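Local structure of glycosyl hydrolase family 61, 2 protein (Heterobasidion irregulare TC 32-1, 5NNS) at residues V18-P23 / T35-T40; I29-D34 / S58-A63; S70-W75 / S135-I140. The protein cleaves cellulose oxidatively as a copper-dependent lytic polysaccharide monooxygenase of family AA9, oxidising the C1 carbon at glycosidic bonds and using a reducing agent with O2 or H2O2. All coordinates share one frame; numbering follows the deposited sequence.

Contact 1 (V18-P23 / T35-T40); sequences VPYNTP and TYNPIT. With AKR (acrylic acid), chain O.
A surface contact between two parts of the long loop that joins strand 12-15 to strand 63-66 brings Tyr20 and Pro19 against Thr35 and Tyr36. Its centre is the phenol oxygen of Tyr20, which accepts two bonds. Thr35 OG1 donates to Tyr20 OH over 2.9 Å. The backbone N of Tyr36 reaches the same Tyr20 OH at 3.0 Å, almost straight at 171°. Thr35 OG1 stands anti to its own backbone N (chi1 178°), and besides meeting the phenol it accepts from Asn37 N at 3.2 Å, which makes an ST turn. The Thr35 side chain has two conformers, and both OG1 bonds are those of the one described. A threonine suits this place because one hydroxyl can serve both the turn and the tyrosine. The two bonds hold the phenol end of Tyr20; Thr35 CA lies over one face of its ring, a CH-pi contact 4.1 Å from the centroid. This is the substrate-binding face of an AA9 monooxygenase: Tyr20 binds the (1,4-beta-D-glucosyl)n chain, and Asn37 OD1 makes a weak hydrogen bond to His1, a copper ligand. Tyr20 is carried by a type II turn from Val18 to Asn21, in which it takes the third position with a positive phi. The ring of Tyr36 meets it obliquely, the two planes 55° apart and Tyr20 CE2 3.8 Å from Tyr36 CD1. Pro19, whose rigid ring suits the second position of the turn, sets its CG at the edge of the Tyr36 ring, 3.7 Å from Tyr36 CE1. Asn21 ND2 donates to an oxygen of a bound acrylic acid.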
loop_
_atom_site.group_PDB
_atom_site.type_symbol
_atom_site.label_atom_id
_atom_site.label_comp_id
_atom_site.label_asym_id
_atom_site.label_seq_id
_atom_site.Cartn_x
_atom_site.Cartn_y
_atom_site.Cartn_z
ATOM N N VAL A 18 -14.555 7.542 -2.171
ATOM C CA VAL A 18 -15.437 6.845 -3.114
ATOM C C VAL A 18 -15.004 7.213 -4.543
ATOM O O VAL A 18 -15.231 8.343 -4.982
ATOM C CB VAL A 18 -16.932 7.202 -2.901
ATOM C CG1 VAL A 18 -17.814 6.491 -3.924
ATOM C CG2 VAL A 18 -17.372 6.847 -1.485
ATOM N N PRO A 19 -14.362 6.270 -5.268
ATOM C CA PRO A 19 -13.941 6.584 -6.644
ATOM C C PRO A 19 -15.104 6.831 -7.609
ATOM O O PRO A 19 -16.237 6.428 -7.339
ATOM C CB PRO A 19 -13.142 5.341 -7.071
ATOM C CG PRO A 19 -13.556 4.271 -6.128
ATOM C CD PRO A 19 -13.874 4.948 -4.838
ATOM N N TYR A 20 -14.798 7.516 -8.711
ATOM C CA TYR A 20 -15.764 7.900 -9.755
ATOM C C TYR A 20 -16.737 9.017 -9.365
ATOM O O TYR A 20 -17.338 9.618 -10.244
ATOM C CB TYR A 20 -16.557 6.699 -10.297
ATOM C CG TYR A 20 -15.707 5.572 -10.807
ATOM C CD1 TYR A 20 -15.203 5.594 -12.097
ATOM C CD2 TYR A 20 -15.412 4.467 -9.998
ATOM C CE1 TYR A 20 -14.423 4.555 -12.577
ATOM C CE2 TYR A 20 -14.634 3.415 -10.471
ATOM C CZ TYR A 20 -14.144 3.462 -11.764
ATOM O OH TYR A 20 -13.365 2.430 -12.236
ATOM N N ASN A 21 -16.927 9.264 -8.073
ATOM C CA ASN A 21 -17.620 10.452 -7.603
ATOM C C ASN A 21 -16.626 11.586 -7.443
ATOM O O ASN A 21 -15.428 11.361 -7.230
ATOM C CB ASN A 21 -18.314 10.200 -6.259
ATOM C CG ASN A 21 -19.520 9.282 -6.375
ATOM O OD1 ASN A 21 -19.963 8.922 -7.472
ATOM N ND2 ASN A 21 -20.065 8.905 -5.230
ATOM N N THR A 22 -17.145 12.809 -7.540
ATOM C CA THR A 22 -16.354 14.023 -7.358
ATOM C C THR A 22 -15.774 14.087 -5.940
ATOM O O THR A 22 -16.405 13.598 -5.002
ATOM C CB THR A 22 -17.192 15.292 -7.645
ATOM O OG1 THR A 22 -16.337 16.440 -7.639
ATOM C CG2 THR A 22 -18.319 15.491 -6.610
ATOM N N PRO A 23 -14.560 14.662 -5.784
ATOM C CA PRO A 23 -14.016 14.787 -4.427
ATOM C C PRO A 23 -14.741 15.833 -3.575
ATOM O O PRO A 23 -14.729 15.724 -2.348
ATOM C CB PRO A 23 -12.544 15.169 -4.659
ATOM C CG PRO A 23 -12.495 15.733 -6.034
ATOM C CD PRO A 23 -13.567 15.035 -6.812
ATOM N N THR A 35 -10.394 5.910 -9.780
ATOM C CA THR A 35 -10.873 4.768 -10.552
ATOM C C THR A 35 -10.382 3.460 -9.968
ATOM O O THR A 35 -9.431 3.434 -9.192
ATOM C CB THR A 35 -10.385 4.849 -12.007
ATOM O OG1 THR A 35 -10.824 3.690 -12.726
ATOM C CG2 THR A 35 -8.860 4.931 -12.055
ATOM N N TYR A 36 -11.038 2.374 -10.371
ATOM C CA TYR A 36 -10.640 1.013 -9.994
ATOM C C TYR A 36 -9.427 0.476 -10.772
ATOM O O TYR A 36 -8.924 -0.584 -10.431
ATOM C CB TYR A 36 -11.815 0.053 -10.233
ATOM C CG TYR A 36 -12.794 -0.097 -9.089
ATOM C CD1 TYR A 36 -12.970 0.900 -8.129
ATOM C CD2 TYR A 36 -13.565 -1.245 -8.981
ATOM C CE1 TYR A 36 -13.877 0.741 -7.089
ATOM C CE2 TYR A 36 -14.469 -1.406 -7.948
ATOM C CZ TYR A 36 -14.621 -0.409 -7.010
ATOM O OH TYR A 36 -15.517 -0.568 -5.994
ATOM N N ASN A 37 -8.987 1.183 -11.817
ATOM C CA ASN A 37 -7.955 0.703 -12.736
ATOM C C ASN A 37 -6.567 0.672 -12.119
ATOM O O ASN A 37 -6.232 1.524 -11.285
ATOM C CB ASN A 37 -7.862 1.603 -13.979
ATOM C CG ASN A 37 -9.160 1.682 -14.754
ATOM O OD1 ASN A 37 -10.038 0.836 -14.617
ATOM N ND2 ASN A 37 -9.282 2.708 -15.578
ATOM N N PRO A 38 -5.739 -0.287 -12.556
ATOM C CA PRO A 38 -4.368 -0.315 -12.065
ATOM C C PRO A 38 -3.498 0.789 -12.663
ATOM O O PRO A 38 -3.790 1.309 -13.744
ATOM C CB PRO A 38 -3.850 -1.674 -12.533
ATOM C CG PRO A 38 -4.657 -1.985 -13.741
ATOM C CD PRO A 38 -6.015 -1.394 -13.490
ATOM N N ILE A 39 -2.450 1.136 -11.929
ATOM C CA ILE A 39 -1.301 1.845 -12.476
ATOM C C ILE A 39 -0.407 0.763 -13.078
ATOM O O ILE A 39 -0.011 -0.167 -12.379
ATOM C CB ILE A 39 -0.583 2.663 -11.379
ATOM C CG1 ILE A 39 -1.438 3.895 -11.056
ATOM C CG2 ILE A 39 0.836 3.043 -11.811
ATOM C CD1 ILE A 39 -1.008 4.700 -9.857
ATOM N N THR A 40 -0.121 0.878 -14.374
ATOM C CA THR A 40 0.630 -0.142 -15.126
ATOM C C THR A 40 2.105 0.209 -15.384
ATOM O O THR A 40 2.892 -0.670 -15.737
ATOM C CB THR A 40 -0.051 -0.432 -16.483
ATOM O OG1 THR A 40 -0.186 0.785 -17.221
ATOM C CG2 THR A 40 -1.441 -1.026 -16.270
HETATM C CA AKR O . -23.254 9.405 -5.857
HETATM C CB AKR O . -24.237 10.293 -5.817
HETATM C C AKR O . -23.193 8.226 -4.955
HETATM O O AKR O . -22.251 7.416 -5.100
HETATM O OXT AKR O . -24.056 8.034 -4.073
#

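Contact 2 (I29-D34 / S58-A63); sequences IQREWD and SAQKSA
Ile29 lies against the backbone of Lys61 to Ala63, its two branches both reaching Ala63, and CG2 also Lys61. CG1 sits between the backbone N and the carbonyl carbon (chi1 62°) and leads to CD1, 4.0 Å from Ala63 CB, while Ile29 CG2 touches Lys61 CB at 3.7 Å and also meets Ala63 N. A branched apolar residue fits here, since its other neighbours are Tyr7, Leu9 and Tyr14 of strands 4-9 and 12-15. On the backbone, Ile29 CA directs its hydrogen at Lys61 O, a CA-H...O contact of 3.4 Å. The contact packs the long loop against the start of strand 63-66, an edge strand of one sheet of the beta-sandwich characteristic of AA9 enzymes. In Gln60 a bend at chi2 (64°) turns CD back toward the backbone; from there NE2 makes a weak hydrogen bond to Lys61 O, 3.3 Å away, and lies 3.2 Å from Ile29 O. Gln60 OE1 accepts from Leu56 N. An alanine here would probably leave Leu56 N without this acceptor and open a gap beside Arg31. The Arg31 side chain crosses that of Gln60 at about a right angle, its CD 3.9 Å from Gln60 OE1, and its guanidinium hydrogen-bonds to the carbonyls of Cys96, Ala99 and Gly53 and to the side chain of Gln172.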
loop_
_atom_site.group_PDB
_atom_site.type_symbol
_atom_site.label_atom_id
_atom_site.label_comp_id
_atom_site.label_asym_id
_atom_site.label_seq_id
_atom_site.Cartn_x
_atom_site.Cartn_y
_atom_site.Cartn_z
ATOM N N ILE A 29 -10.030 9.941 5.847
ATOM C CA ILE A 29 -8.594 9.846 6.122
ATOM C C ILE A 29 -7.787 9.490 4.866
ATOM O O ILE A 29 -6.574 9.715 4.820
ATOM C CB ILE A 29 -8.263 8.852 7.260
ATOM C CG1 ILE A 29 -8.685 7.410 6.919
ATOM C CG2 ILE A 29 -8.899 9.318 8.563
ATOM C CD1 ILE A 29 -8.044 6.379 7.823
ATOM N N GLN A 30 -8.468 8.938 3.863
ATOM C CA GLN A 30 -7.834 8.431 2.658
ATOM C C GLN A 30 -7.592 9.525 1.616
ATOM O O GLN A 30 -8.410 10.435 1.465
ATOM C CB GLN A 30 -8.704 7.334 2.048
ATOM C CG GLN A 30 -7.925 6.328 1.233
ATOM C CD GLN A 30 -8.796 5.263 0.627
ATOM O OE1 GLN A 30 -9.902 5.544 0.156
ATOM N NE2 GLN A 30 -8.298 4.029 0.612
ATOM N N ARG A 31 -6.469 9.420 0.902
ATOM C CA ARG A 31 -6.181 10.289 -0.239
ATOM C C ARG A 31 -7.063 9.907 -1.423
ATOM O O ARG A 31 -7.465 8.745 -1.565
ATOM C CB ARG A 31 -4.700 10.213 -0.642
ATOM C CG ARG A 31 -3.730 10.844 0.349
ATOM C CD ARG A 31 -4.094 12.291 0.654
ATOM N NE ARG A 31 -2.964 13.063 1.176
ATOM C CZ ARG A 31 -2.028 13.670 0.439
ATOM N NH1 ARG A 31 -2.039 13.612 -0.893
ATOM N NH2 ARG A 31 -1.061 14.344 1.046
ATOM N N GLU A 32 -7.369 10.901 -2.258
ATOM C CA GLU A 32 -8.287 10.723 -3.379
ATOM C C GLU A 32 -7.717 9.738 -4.390
ATOM O O GLU A 32 -6.579 9.883 -4.813
ATOM C CB GLU A 32 -8.558 12.065 -4.065
ATOM C CG GLU A 32 -9.291 11.992 -5.403
ATOM C CD GLU A 32 -9.614 13.363 -5.979
ATOM O OE1 GLU A 32 -9.369 14.382 -5.299
ATOM O OE2 GLU A 32 -10.109 13.429 -7.122
ATOM N N TRP A 33 -8.515 8.742 -4.756
ATOM C CA TRP A 33 -8.202 7.859 -5.876
ATOM C C TRP A 33 -9.465 7.716 -6.714
ATOM O O TRP A 33 -10.533 7.435 -6.183
ATOM C CB TRP A 33 -7.664 6.505 -5.382
ATOM C CG TRP A 33 -8.573 5.715 -4.462
ATOM C CD1 TRP A 33 -8.858 5.980 -3.154
ATOM C CD2 TRP A 33 -9.275 4.512 -4.786
ATOM N NE1 TRP A 33 -9.704 5.022 -2.650
ATOM C CE2 TRP A 33 -9.970 4.105 -3.629
ATOM C CE3 TRP A 33 -9.378 3.732 -5.945
ATOM C CZ2 TRP A 33 -10.778 2.959 -3.597
ATOM C CZ3 TRP A 33 -10.174 2.580 -5.917
ATOM C CH2 TRP A 33 -10.860 2.208 -4.746
ATOM N N ASP A 34 -9.335 7.912 -8.023
ATOM C CA ASP A 34 -10.487 8.198 -8.891
ATOM C C ASP A 34 -11.098 7.039 -9.686
ATOM O O ASP A 34 -12.219 7.179 -10.186
ATOM C CB ASP A 34 -10.120 9.331 -9.853
ATOM C CG ASP A 34 -9.750 10.619 -9.124
ATOM O OD1 ASP A 34 -10.441 10.967 -8.150
ATOM O OD2 ASP A 34 -8.768 11.281 -9.521
ATOM N N SER A 58 -9.604 21.020 3.548
ATOM C CA SER A 58 -10.306 21.130 4.832
ATOM C C SER A 58 -11.133 19.878 5.170
ATOM O O SER A 58 -11.354 19.592 6.348
ATOM C CB SER A 58 -11.205 22.369 4.845
ATOM O OG SER A 58 -12.033 22.392 3.698
ATOM N N ALA A 59 -11.582 19.145 4.147
ATOM C CA ALA A 59 -12.290 17.868 4.343
ATOM C C ALA A 59 -11.361 16.670 4.626
ATOM O O ALA A 59 -11.848 15.579 4.948
ATOM C CB ALA A 59 -13.179 17.567 3.141
ATOM N N GLN A 60 -10.043 16.865 4.513
ATOM C CA GLN A 60 -9.071 15.794 4.737
ATOM C C GLN A 60 -8.978 15.462 6.221
ATOM O O GLN A 60 -8.715 16.346 7.034
ATOM C CB GLN A 60 -7.688 16.212 4.220
ATOM C CG GLN A 60 -6.626 15.114 4.240
ATOM C CD GLN A 60 -6.952 13.956 3.314
ATOM O OE1 GLN A 60 -7.238 14.156 2.139
ATOM N NE2 GLN A 60 -6.905 12.741 3.842
ATOM N N LYS A 61 -9.193 14.193 6.562
ATOM C CA LYS A 61 -9.050 13.711 7.937
ATOM C C LYS A 61 -7.710 12.991 8.118
ATOM O O LYS A 61 -7.018 12.700 7.141
ATOM C CB LYS A 61 -10.203 12.770 8.301
ATOM C CG LYS A 61 -11.610 13.296 7.999
ATOM C CD LYS A 61 -12.637 12.741 8.992
ATOM C CE LYS A 61 -14.064 12.707 8.450
ATOM N NZ LYS A 61 -14.408 11.437 7.738
ATOM N N SER A 62 -7.345 12.744 9.378
ATOM C CA SER A 62 -6.220 11.869 9.754
ATOM C C SER A 62 -6.648 10.964 10.919
ATOM O O SER A 62 -7.362 11.408 11.814
ATOM C CB SER A 62 -4.988 12.682 10.179
ATOM O OG SER A 62 -4.427 13.420 9.107
ATOM N N ALA A 63 -6.208 9.706 10.910
ATOM C CA ALA A 63 -6.524 8.763 11.984
ATOM C C ALA A 63 -5.421 8.802 13.026
ATOM O O ALA A 63 -4.258 8.563 12.705
ATOM C CB ALA A 63 -6.672 7.358 11.433
#

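Contact 3 (S70-W75 / S135-I140); sequences SVTAYW and SWTTSI. With NAG (2-acetamido-2-deoxy-beta-D-glucopyranose), chain D.
Thr72 and Thr137 share one torsion, each holding OG1 beside its backbone N and anti to the carbonyl carbon (chi1 -61° and -56°), and this turns the two hydroxyls together in a hydrogen bond of 2.6 Å between Thr72 OG1 and Thr137 OG1. They form a non-hydrogen-bonded pair of antiparallel strands, where close CA atoms let short beta-branched side chains meet. On the same face Tyr74 CD1 packs on Ser135 CB at 3.6 Å, and Thr72 CG2 lies over the Tyr74 ring, offset toward its rim. A glycan sugar also approaches this ring, its O5 3.7 Å from Tyr74 CD1. Ser70 OG and Ser139 OG are bridged by one water, small hydroxyls suited to the solvent-facing side of the sheet. The backbones pair at Val71 with Thr138 and at Ala73 with Trp136; Val71 N to Thr138 O is 2.9 Å. A second water donates to both Val71 O and Trp136 O. Val71 CG1 meets Ile140 CD1 at 3.6 Å, branched apolar residues suiting a side that packs on the second sheet. The Trp75 and Trp136 side chains run alongside each other in the same direction, with Trp75 CZ3 3.7 Å from Trp136 CB. Strand 135-139 is an outermost strand of the four-stranded antiparallel sheet, and strand 70-75 bonds on its other side to strand 4-9. The face with Val71, Ala73 and Trp136 packs on strands 85-91, 106-116 and 147-157 of the second sheet, forming the interior of the sandwich.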
loop_
_atom_site.group_PDB
_atom_site.type_symbol
_atom_site.label_atom_id
_atom_site.label_comp_id
_atom_site.label_asym_id
_atom_site.label_seq_id
_atom_site.Cartn_x
_atom_site.Cartn_y
_atom_site.Cartn_z
ATOM N N SER A 70 -2.949 -2.118 15.695
ATOM C CA SER A 70 -3.357 -2.934 14.562
ATOM C C SER A 70 -4.144 -2.058 13.577
ATOM O O SER A 70 -5.047 -1.312 13.980
ATOM C CB SER A 70 -4.232 -4.092 15.053
ATOM O OG SER A 70 -4.517 -5.004 14.014
ATOM N N VAL A 71 -3.798 -2.163 12.294
ATOM C CA VAL A 71 -4.464 -1.418 11.228
ATOM C C VAL A 71 -4.924 -2.399 10.158
ATOM O O VAL A 71 -4.138 -3.222 9.686
ATOM C CB VAL A 71 -3.569 -0.293 10.626
ATOM C CG1 VAL A 71 -3.413 0.844 11.630
ATOM C CG2 VAL A 71 -2.191 -0.790 10.205
ATOM N N THR A 72 -6.212 -2.332 9.820
ATOM C CA THR A 72 -6.812 -3.196 8.812
ATOM C C THR A 72 -7.308 -2.337 7.657
ATOM O O THR A 72 -7.920 -1.284 7.879
ATOM C CB THR A 72 -7.986 -4.017 9.380
ATOM O OG1 THR A 72 -7.510 -4.862 10.432
ATOM C CG2 THR A 72 -8.625 -4.890 8.301
ATOM N N ALA A 73 -7.026 -2.792 6.435
ATOM C CA ALA A 73 -7.552 -2.182 5.216
ATOM C C ALA A 73 -8.549 -3.150 4.610
ATOM O O ALA A 73 -8.287 -4.356 4.557
ATOM C CB ALA A 73 -6.426 -1.887 4.236
ATOM N N TYR A 74 -9.694 -2.628 4.171
ATOM C CA TYR A 74 -10.743 -3.454 3.572
ATOM C C TYR A 74 -10.889 -3.118 2.094
ATOM O O TYR A 74 -10.951 -1.940 1.729
ATOM C CB TYR A 74 -12.076 -3.243 4.284
ATOM C CG TYR A 74 -12.078 -3.631 5.743
ATOM C CD1 TYR A 74 -12.369 -4.938 6.150
ATOM C CD2 TYR A 74 -11.818 -2.684 6.725
ATOM C CE1 TYR A 74 -12.387 -5.289 7.500
ATOM C CE2 TYR A 74 -11.830 -3.020 8.071
ATOM C CZ TYR A 74 -12.112 -4.318 8.459
ATOM O OH TYR A 74 -12.119 -4.619 9.803
ATOM N N TRP A 75 -10.946 -4.156 1.260
ATOM C CA TRP A 75 -11.140 -4.002 -0.183
ATOM C C TRP A 75 -12.580 -4.315 -0.588
ATOM O O TRP A 75 -13.380 -4.821 0.211
ATOM C CB TRP A 75 -10.188 -4.921 -0.961
ATOM C CG TRP A 75 -8.808 -4.376 -1.155
ATOM C CD1 TRP A 75 -8.291 -3.839 -2.303
ATOM C CD2 TRP A 75 -7.757 -4.336 -0.185
ATOM N NE1 TRP A 75 -6.986 -3.460 -2.103
ATOM C CE2 TRP A 75 -6.632 -3.751 -0.811
ATOM C CE3 TRP A 75 -7.657 -4.733 1.154
ATOM C CZ2 TRP A 75 -5.419 -3.554 -0.141
ATOM C CZ3 TRP A 75 -6.444 -4.532 1.824
ATOM C CH2 TRP A 75 -5.344 -3.952 1.170
ATOM N N SER A 135 -9.513 -8.369 2.994
ATOM C CA SER A 135 -8.892 -7.431 3.925
ATOM C C SER A 135 -7.476 -7.835 4.298
ATOM O O SER A 135 -7.076 -8.976 4.097
ATOM C CB SER A 135 -9.743 -7.281 5.191
ATOM O OG SER A 135 -9.721 -8.465 5.963
ATOM N N TRP A 136 -6.730 -6.876 4.838
ATOM C CA TRP A 136 -5.348 -7.092 5.225
ATOM C C TRP A 136 -5.063 -6.396 6.557
ATOM O O TRP A 136 -5.240 -5.177 6.687
ATOM C CB TRP A 136 -4.427 -6.543 4.141
ATOM C CG TRP A 136 -3.040 -7.078 4.218
ATOM C CD1 TRP A 136 -1.919 -6.427 4.675
ATOM C CD2 TRP A 136 -2.619 -8.375 3.818
ATOM N NE1 TRP A 136 -0.824 -7.252 4.576
ATOM C CE2 TRP A 136 -1.227 -8.453 4.050
ATOM C CE3 TRP A 136 -3.283 -9.491 3.286
ATOM C CZ2 TRP A 136 -0.495 -9.600 3.779
ATOM C CZ3 TRP A 136 -2.548 -10.639 3.007
ATOM C CH2 TRP A 136 -1.166 -10.683 3.254
ATOM N N THR A 137 -4.614 -7.175 7.533
ATOM C CA THR A 137 -4.334 -6.662 8.868
ATOM C C THR A 137 -2.861 -6.862 9.232
ATOM O O THR A 137 -2.331 -7.975 9.121
ATOM C CB THR A 137 -5.242 -7.331 9.914
ATOM O OG1 THR A 137 -6.609 -7.147 9.530
ATOM C CG2 THR A 137 -5.026 -6.715 11.302
ATOM N N THR A 138 -2.216 -5.764 9.634
ATOM C CA THR A 138 -0.848 -5.768 10.153
ATOM C C THR A 138 -0.717 -4.629 11.172
ATOM O O THR A 138 -1.578 -3.754 11.231
ATOM C CB THR A 138 0.192 -5.614 9.017
ATOM O OG1 THR A 138 1.517 -5.690 9.560
ATOM C CG2 THR A 138 0.042 -4.285 8.290
ATOM N N SER A 139 0.342 -4.643 11.978
ATOM C CA SER A 139 0.512 -3.638 13.036
ATOM C C SER A 139 1.479 -2.541 12.615
ATOM O O SER A 139 2.420 -2.793 11.872
ATOM C CB SER A 139 1.032 -4.287 14.318
ATOM O OG SER A 139 0.110 -5.234 14.815
ATOM N N ILE A 140 1.233 -1.324 13.090
ATOM C CA ILE A 140 2.207 -0.238 12.978
ATOM C C ILE A 140 3.362 -0.596 13.916
ATOM O O ILE A 140 3.113 -0.997 15.058
ATOM C CB ILE A 140 1.590 1.121 13.364
ATOM C CG1 ILE A 140 0.547 1.528 12.320
ATOM C CG2 ILE A 140 2.670 2.195 13.491
ATOM C CD1 ILE A 140 -0.433 2.570 12.811
HETATM C C1 NAG D . -15.908 -8.003 6.327
HETATM C C2 NAG D . -16.185 -7.743 7.802
HETATM C C3 NAG D . -17.261 -6.684 7.987
HETATM C C4 NAG D . -16.958 -5.416 7.182
HETATM C C5 NAG D . -16.589 -5.763 5.741
HETATM C C6 NAG D . -16.103 -4.530 4.986
HETATM C C7 NAG D . -15.794 -9.689 9.288
HETATM C C8 NAG D . -16.413 -10.925 9.872
HETATM N N2 NAG D . -16.590 -8.975 8.474
HETATM O O3 NAG D . -17.323 -6.379 9.385
HETATM O O4 NAG D . -18.097 -4.548 7.177
HETATM O O5 NAG D . -15.558 -6.762 5.717
HETATM O O6 NAG D . -15.848 -4.877 3.622
HETATM O O7 NAG D . -14.643 -9.385 9.563
HETATM O O HOH W 1 -2.177 -6.400 13.898
HETATM O O HOH W 2 -3.321 -3.205 7.102
#

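How the contacts relate
After strand 12-15 the chain enters the long loop that holds contacts 1 and 2. Residues 18-23 come first, then 29-34, then 35-40, which closes contact 1 over eleven intervening residues; 58-63 closes contact 2, twenty-three residues after 29-34. The two therefore cross, their segments alternating, and they touch where Tyr20 N probably bonds to Asp34 O and Pro23 packs on Glu32. Contact 1 ties the loop together at the substrate-binding surface, while contact 2 ties an early part of the loop to its last residues, leading into strand 63-66. Contact 3 follows in series, pairing strand 70-75 with strand 135-139 across fifty-nine residues that include strands of the second sheet; it touches neither of the others.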